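Local coordinates for putative cytochrome P450 hydroxylase (Chondromyces apiculatus DSM 436, PDB 6GMF), which probably acts as a heme-dependent cytochrome P450 monooxygenase that uses molecular oxygen to oxidise terpenes, at residues E107-I110 against R111-H115; M139-I142 against A143-G147; F226-T229 against L230-G234. All blocks are in the same frame, centred on the assembly; numbering follows the deposited sequence.

Contact 1 (E107-I110 against R111-H115); sequences EPRI and RDIAH
Arg-111 N donates to Glu-107 O at 2.9 Å, and the same i to i+4 pattern repeats from Asp-112 N to Pro-108 O, from Ile-113 N to Arg-109 O and from Ala-114 N to Ile-110 O. The two segments are thus successive turns of one regular alpha helix, 107-119, which begins at Glu-107; it corresponds to the D helix of the P450 fold. On one flank Glu-107 and Arg-111 run side by side and form a salt bridge, OE2 of Glu-107 lying 2.9 Å from NH2 of Arg-111. The carboxylate offers its anti lone pair and sits at the guanidinium edge, in the guanidinium plane, although the two flat groups are turned 46° against each other. Around the helix, Arg-109 leaves with its CG opposite the backbone N and then bends at chi2 (52°), which folds its head back over Ile-113. CG1 of Ile-113 lies under the middle of the guanidinium, 3.5 Å from Arg-109 CZ. A water accepts a weak bond from Arg-109 NH1 and donates to Asp-112 OD2 at 2.7 Å. Another water donates to Pro-108 O at 2.8 Å, a carbonyl already engaged by Asp-112 N. Arg-109 thus spends its flat face on a hydrophobic side chain, while its NE pairs with Glu-144 and NH1 reaches Asp-112 only through water. Helix 136-145 receives Ile-110 and Ile-113 as well as that Glu-144 bridge, and helix 346-363 packs Met-356 and Val-359 on Ala-114 besides supplying Lys-354 and Glu-358, so each neighbour meets this helix through both carbon and charge. Since Glu-107 OE2 is shared by Arg-111 and Lys-354, and Arg-111 NH2 by Glu-107 and Glu-358, neither charge is left to a single partner.

Contact 2 (M139-I142 against A143-G147); sequences MIVI and AEMLG
Ile-142 meets Met-145 and Leu-146 one turn further along helix 136-145, the E helix of the P450 fold, and its side chain can be followed outward atom by atom. CB only branches. Here a chi1 of -152° sets CG1 roughly anti to N and leaves CG2 pinched on both sides by the main chain, packed toward Leu-231 of helix 220-251. CG1 lies alongside Leu-146, with CD1 of that leucine 4.2 Å away, the two side chains pointing in the same direction. The tip, CD1, turns onto Met-145 and reaches 4.0 Å from its SD; the heme vinyl carbon CBC is also beside it. Leu-146 in turn drapes over the backbone, its CG 3.4 Å from Ile-142 O, the oxygen that accepts Leu-146 N in the last helical turn. Gly-147 then ends the helix in a Schellman motif with phi at +73°, a value that glycine adopts readily. The outer flank is different. Glu-144 stretches beside Ile-140, its CG 3.4 Å from Ile-140 O and its OE2 near CG2 of that isoleucine, before the carboxylate is taken up by Arg-109 and Arg-153. The helix is therefore amphipathic in use: Ile-142 alone of the three apolar side chains reaches the heme, while Met-145 and Leu-146 pack against the surrounding helices and loops, and the single acid, gripped by two arginines, is likely to stay ionised.

Contact 3 (F226-T229 against L230-G234); sequences FANT and LLIAG. With HEM (protoporphyrin IX containing Fe), chain B.
Leu-230 lies over one face of the Phe-226 ring, a CH-pi contact in which its CG stands 4.2 Å from the ring centroid and 22° off the normal. Both belong to the long helix 220-251, the I-helix of the cytochrome P450 fold, which runs across the heme. The leucine comes in shifted toward the ring's rim, so that CD2 reaches Phe-226 CZ at 3.6 Å, and heme methyl CMD approaches the ring obliquely. Phe-226 CG points opposite the backbone N (chi1 -176°), which swings the ring along the helix toward Leu-230 and the porphyrin. With an alanine here, Leu-230 would probably lose the surface its CG and CD2 rest on, and a gap would open beside heme CMD.

The porphyrin is the other flat group. On its water-ligated face Ala-233 CB comes within 3.5 Å of heme CHD, and Gly-234 CA lies 3.3 Å from C2C. Gly-234 N donates only weakly to Leu-230 O, and a CB on this residue would run into the same oxygen, while Thr-237 bonds to Ala-233 O, features that fit the disturbed I-helix segment of P450s. Opposite the axial Cys-343, the iron carries a water at 2.2 Å from FE, and this water donates to Ala-233 O at 2.7 Å.

From the N terminus, contact 1 comes first on helix 107-119, contact 2 follows on helix 136-145 and contact 3 on helix 220-251. Each is local to its helix, so none closes a long loop, and in sequence they stand in series without nesting or crossing. In space contact 2 joins the other two. Arg-109 NE of contact 1 bridges to Glu-144 OE1 at 2.7 Å, and Ile-113 CD1 packs 3.5 Å from Ile-140 CG2; from another side of helix 136-145, Leu-146 CD1 lies 3.8 Å from Leu-231 CD1 of contact 3. Contacts 1 and 3 stay about 11 Å apart at their nearest atoms. The succession leads inward from the outer helix 107-119 to the heme.

Contact 1 (E107-I110 against R111-H115)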
# COMPACT_ATOMS: atom_id res chain seq x y z
N GLU A 107 17.82 4.51 -5.14
CA GLU A 107 17.93 5.19 -3.86
C GLU A 107 18.52 6.61 -4.01
O GLU A 107 18.08 7.55 -3.34
CB GLU A 107 18.71 4.32 -2.85
CG GLU A 107 19.00 5.06 -1.58
CD GLU A 107 19.59 4.27 -0.43
OE1 GLU A 107 19.83 3.08 -0.62
OE2 GLU A 107 19.77 4.85 0.64
N PRO A 108 19.60 6.84 -4.80
CA PRO A 108 20.10 8.21 -4.96
C PRO A 108 19.05 9.20 -5.47
O PRO A 108 18.96 10.33 -4.94
CB PRO A 108 21.30 8.04 -5.91
CG PRO A 108 21.77 6.62 -5.57
CD PRO A 108 20.48 5.83 -5.40
N ARG A 109 18.27 8.79 -6.46
CA ARG A 109 17.23 9.67 -7.02
C ARG A 109 16.12 9.89 -5.99
O ARG A 109 15.58 10.95 -5.93
CB ARG A 109 16.64 9.04 -8.28
CG ARG A 109 15.54 9.87 -8.92
CD ARG A 109 15.93 11.31 -9.17
NE ARG A 109 14.75 12.03 -9.63
CZ ARG A 109 14.50 13.29 -9.38
NH1 ARG A 109 15.37 14.02 -8.70
NH2 ARG A 109 13.38 13.83 -9.80
N ILE A 110 15.77 8.86 -5.25
CA ILE A 110 14.74 8.98 -4.20
C ILE A 110 15.20 9.99 -3.14
O ILE A 110 14.40 10.78 -2.66
CB ILE A 110 14.37 7.59 -3.63
CG1 ILE A 110 13.61 6.76 -4.68
CG2 ILE A 110 13.58 7.73 -2.34
CD1 ILE A 110 13.44 5.31 -4.34
N ARG A 111 16.50 9.97 -2.76
CA ARG A 111 17.03 10.90 -1.78
C ARG A 111 16.91 12.33 -2.33
O ARG A 111 16.55 13.25 -1.64
CB ARG A 111 18.47 10.48 -1.43
CG ARG A 111 19.06 11.14 -0.20
CD ARG A 111 20.30 10.42 0.31
NE ARG A 111 20.04 9.03 0.68
CZ ARG A 111 19.47 8.63 1.82
NH1 ARG A 111 19.09 9.51 2.73
NH2 ARG A 111 19.28 7.34 2.04
N ASP A 112 17.19 12.48 -3.62
CA ASP A 112 17.11 13.82 -4.24
C ASP A 112 15.66 14.30 -4.21
O ASP A 112 15.45 15.43 -3.98
CB ASP A 112 17.68 13.79 -5.66
CG ASP A 112 19.19 13.88 -5.71
OD1 ASP A 112 19.79 14.18 -4.70
OD2 ASP A 112 19.73 13.65 -6.77
N ILE A 113 14.73 13.41 -4.50
CA ILE A 113 13.30 13.79 -4.48
C ILE A 113 12.93 14.18 -3.06
O ILE A 113 12.29 15.16 -2.88
CB ILE A 113 12.46 12.63 -5.02
CG1 ILE A 113 12.73 12.41 -6.50
CG2 ILE A 113 10.99 12.85 -4.77
CD1 ILE A 113 12.13 11.16 -7.05
N ALA A 114 13.39 13.41 -2.08
CA ALA A 114 13.07 13.72 -0.68
C ALA A 114 13.59 15.11 -0.33
O ALA A 114 12.89 15.87 0.27
CB ALA A 114 13.63 12.65 0.22
N HIS A 115 14.82 15.41 -0.72
CA HIS A 115 15.42 16.72 -0.39
C HIS A 115 14.64 17.84 -1.09
O HIS A 115 14.45 18.85 -0.48
CB HIS A 115 16.92 16.68 -0.66
CG HIS A 115 17.69 16.03 0.43
ND1 HIS A 115 17.88 16.62 1.65
CD2 HIS A 115 18.31 14.84 0.50
CE1 HIS A 115 18.58 15.82 2.41
NE2 HIS A 115 18.84 14.74 1.73
O HOH W 1 21.25 11.30 -3.73
O HOH W 2 18.21 14.24 -8.91

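Contact 2 (M139-I142 against A143-G147)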
# COMPACT_ATOMS: atom_id res chain seq x y z
N MET A 139 4.28 8.91 -6.19
CA MET A 139 3.83 9.21 -7.51
C MET A 139 5.00 9.67 -8.40
O MET A 139 5.11 9.23 -9.61
CB MET A 139 2.77 10.31 -7.36
CG MET A 139 2.04 10.66 -8.58
SD MET A 139 1.28 12.24 -8.10
CE MET A 139 0.07 11.57 -6.97
N ILE A 140 5.89 10.50 -7.87
CA ILE A 140 7.05 10.98 -8.63
C ILE A 140 7.96 9.78 -8.94
O ILE A 140 8.41 9.61 -10.08
CB ILE A 140 7.83 12.06 -7.86
CG1 ILE A 140 7.01 13.33 -7.65
CG2 ILE A 140 9.15 12.37 -8.52
CD1 ILE A 140 7.63 14.27 -6.57
N VAL A 141 8.23 8.95 -7.94
CA VAL A 141 9.12 7.82 -8.12
C VAL A 141 8.57 6.85 -9.15
O VAL A 141 9.30 6.50 -10.10
CB VAL A 141 9.39 7.09 -6.80
CG1 VAL A 141 10.16 5.81 -7.07
CG2 VAL A 141 10.12 8.01 -5.86
N ILE A 142 7.28 6.52 -9.08
CA ILE A 142 6.72 5.54 -10.04
C ILE A 142 6.65 6.13 -11.45
O ILE A 142 6.89 5.39 -12.42
CB ILE A 142 5.41 4.88 -9.58
CG1 ILE A 142 5.24 3.48 -10.18
CG2 ILE A 142 4.19 5.76 -9.87
CD1 ILE A 142 6.29 2.48 -9.71
N ALA A 143 6.30 7.41 -11.58
CA ALA A 143 6.33 8.03 -12.92
C ALA A 143 7.76 7.98 -13.51
O ALA A 143 7.95 7.70 -14.68
CB ALA A 143 5.79 9.43 -12.82
N GLU A 144 8.78 8.20 -12.69
CA GLU A 144 10.15 8.14 -13.24
C GLU A 144 10.47 6.70 -13.63
O GLU A 144 11.08 6.47 -14.70
CB GLU A 144 11.14 8.72 -12.24
CG GLU A 144 10.97 10.22 -12.22
CD GLU A 144 12.00 11.03 -11.48
OE1 GLU A 144 13.09 10.45 -11.11
OE2 GLU A 144 11.69 12.23 -11.26
N MET A 145 10.07 5.74 -12.79
CA MET A 145 10.35 4.33 -13.09
C MET A 145 9.66 3.89 -14.38
O MET A 145 10.23 3.13 -15.20
CB MET A 145 9.89 3.42 -11.96
CG MET A 145 10.81 3.48 -10.81
SD MET A 145 10.29 2.28 -9.55
CE MET A 145 10.18 0.77 -10.49
N LEU A 146 8.46 4.40 -14.61
CA LEU A 146 7.72 4.10 -15.84
C LEU A 146 8.13 4.94 -17.06
O LEU A 146 7.54 4.78 -18.13
CB LEU A 146 6.24 4.31 -15.55
CG LEU A 146 5.60 3.24 -14.67
CD1 LEU A 146 4.23 3.71 -14.22
CD2 LEU A 146 5.50 1.91 -15.40
N GLY A 147 9.07 5.85 -16.93
CA GLY A 147 9.54 6.59 -18.06
C GLY A 147 8.55 7.63 -18.57
O GLY A 147 8.54 7.94 -19.76

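Contact 3 (F226-T229 against L230-G234)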
# COMPACT_ATOMS: atom_id res chain seq x y z
N PHE A 226 -0.05 -4.14 -15.79
CA PHE A 226 0.91 -4.15 -14.70
C PHE A 226 1.36 -2.70 -14.37
O PHE A 226 1.47 -2.34 -13.18
CB PHE A 226 2.07 -5.10 -14.94
CG PHE A 226 3.01 -5.19 -13.77
CD1 PHE A 226 2.63 -5.82 -12.58
CD2 PHE A 226 4.26 -4.62 -13.82
CE1 PHE A 226 3.49 -5.89 -11.50
CE2 PHE A 226 5.12 -4.69 -12.74
CZ PHE A 226 4.74 -5.33 -11.58
N ALA A 227 1.56 -1.87 -15.40
CA ALA A 227 1.85 -0.47 -15.21
C ALA A 227 0.75 0.19 -14.35
O ALA A 227 1.03 0.95 -13.43
CB ALA A 227 2.02 0.23 -16.53
N ASN A 228 -0.52 -0.07 -14.70
CA ASN A 228 -1.63 0.50 -14.03
C ASN A 228 -1.63 -0.01 -12.58
O ASN A 228 -1.91 0.76 -11.63
CB ASN A 228 -2.94 0.11 -14.73
CG ASN A 228 -4.18 0.69 -14.08
OD1 ASN A 228 -4.54 1.84 -14.36
ND2 ASN A 228 -4.81 -0.06 -13.22
N THR A 229 -1.36 -1.31 -12.42
CA THR A 229 -1.33 -1.92 -11.06
C THR A 229 -0.31 -1.19 -10.18
O THR A 229 -0.55 -1.00 -8.98
CB THR A 229 -1.08 -3.43 -11.10
OG1 THR A 229 -2.25 -3.98 -11.71
CG2 THR A 229 -0.87 -4.06 -9.75
N LEU A 230 0.84 -0.82 -10.74
CA LEU A 230 1.89 -0.21 -9.93
C LEU A 230 1.39 1.12 -9.34
O LEU A 230 1.73 1.43 -8.17
CB LEU A 230 3.16 0.00 -10.76
CG LEU A 230 3.88 -1.28 -11.19
CD1 LEU A 230 5.04 -0.95 -12.11
CD2 LEU A 230 4.40 -2.09 -10.00
N LEU A 231 0.57 1.88 -10.09
CA LEU A 231 0.04 3.13 -9.52
C LEU A 231 -0.91 2.79 -8.40
O LEU A 231 -0.80 3.33 -7.28
CB LEU A 231 -0.75 3.95 -10.55
CG LEU A 231 0.05 4.95 -11.37
CD1 LEU A 231 1.08 4.20 -12.21
CD2 LEU A 231 -0.91 5.76 -12.23
N ILE A 232 -1.90 1.94 -8.70
CA ILE A 232 -2.95 1.70 -7.76
C ILE A 232 -2.39 1.03 -6.50
O ILE A 232 -2.75 1.40 -5.38
CB ILE A 232 -4.08 0.87 -8.38
CG1 ILE A 232 -4.80 1.63 -9.49
CG2 ILE A 232 -5.04 0.40 -7.30
CD1 ILE A 232 -5.66 0.75 -10.34
N ALA A 233 -1.52 0.04 -6.69
CA ALA A 233 -0.98 -0.78 -5.62
C ALA A 233 0.01 0.02 -4.77
O ALA A 233 0.13 -0.26 -3.55
CB ALA A 233 -0.30 -2.03 -6.17
N GLY A 234 0.69 0.99 -5.39
CA GLY A 234 1.91 1.57 -4.81
C GLY A 234 1.73 2.96 -4.24
O GLY A 234 2.47 3.37 -3.35
CHA HEM B . 0.51 -6.82 -3.28
CHB HEM B . 0.63 -4.17 0.62
CHC HEM B . 3.34 -0.94 -1.75
CHD HEM B . 2.88 -3.41 -5.77
C1A HEM B . 0.34 -6.39 -1.98
C2A HEM B . -0.28 -7.20 -1.00
C3A HEM B . -0.27 -6.42 0.12
C4A HEM B . 0.38 -5.21 -0.21
CMA HEM B . -0.88 -6.70 1.47
CAA HEM B . -0.86 -8.58 -1.12
CBA HEM B . -2.29 -8.60 -1.74
CGA HEM B . -2.92 -9.98 -1.72
O1A HEM B . -2.36 -10.93 -1.14
O2A HEM B . -4.09 -10.02 -2.24
C1B HEM B . 1.38 -3.01 0.34
C2B HEM B . 1.72 -1.98 1.28
C3B HEM B . 2.47 -1.05 0.63
C4B HEM B . 2.62 -1.54 -0.74
CMB HEM B . 1.26 -2.02 2.68
CAB HEM B . 3.16 0.20 1.13
CBB HEM B . 3.41 0.33 2.40
C1C HEM B . 3.53 -1.31 -3.04
C2C HEM B . 4.27 -0.56 -4.01
C3C HEM B . 4.12 -1.32 -5.16
C4C HEM B . 3.28 -2.42 -4.89
CMC HEM B . 5.16 0.62 -3.74
CAC HEM B . 4.68 -1.11 -6.49
CBC HEM B . 5.26 -0.00 -6.90
C1D HEM B . 2.17 -4.52 -5.40
C2D HEM B . 1.77 -5.57 -6.39
C3D HEM B . 1.12 -6.52 -5.69
C4D HEM B . 1.12 -6.07 -4.29
CMD HEM B . 2.12 -5.46 -7.86
CAD HEM B . 0.52 -7.78 -6.24
CBD HEM B . 1.40 -9.04 -6.16
CGD HEM B . 0.70 -10.29 -6.64
O1D HEM B . 1.43 -11.25 -6.95
O2D HEM B . -0.56 -10.35 -6.67
NA HEM B . 0.76 -5.16 -1.48
NB HEM B . 1.95 -2.69 -0.82
NC HEM B . 2.89 -2.41 -3.58
ND HEM B . 1.68 -4.86 -4.16
FE HEM B . 1.90 -3.86 -2.50
O HOH W 3 -0.07 -2.90 -2.96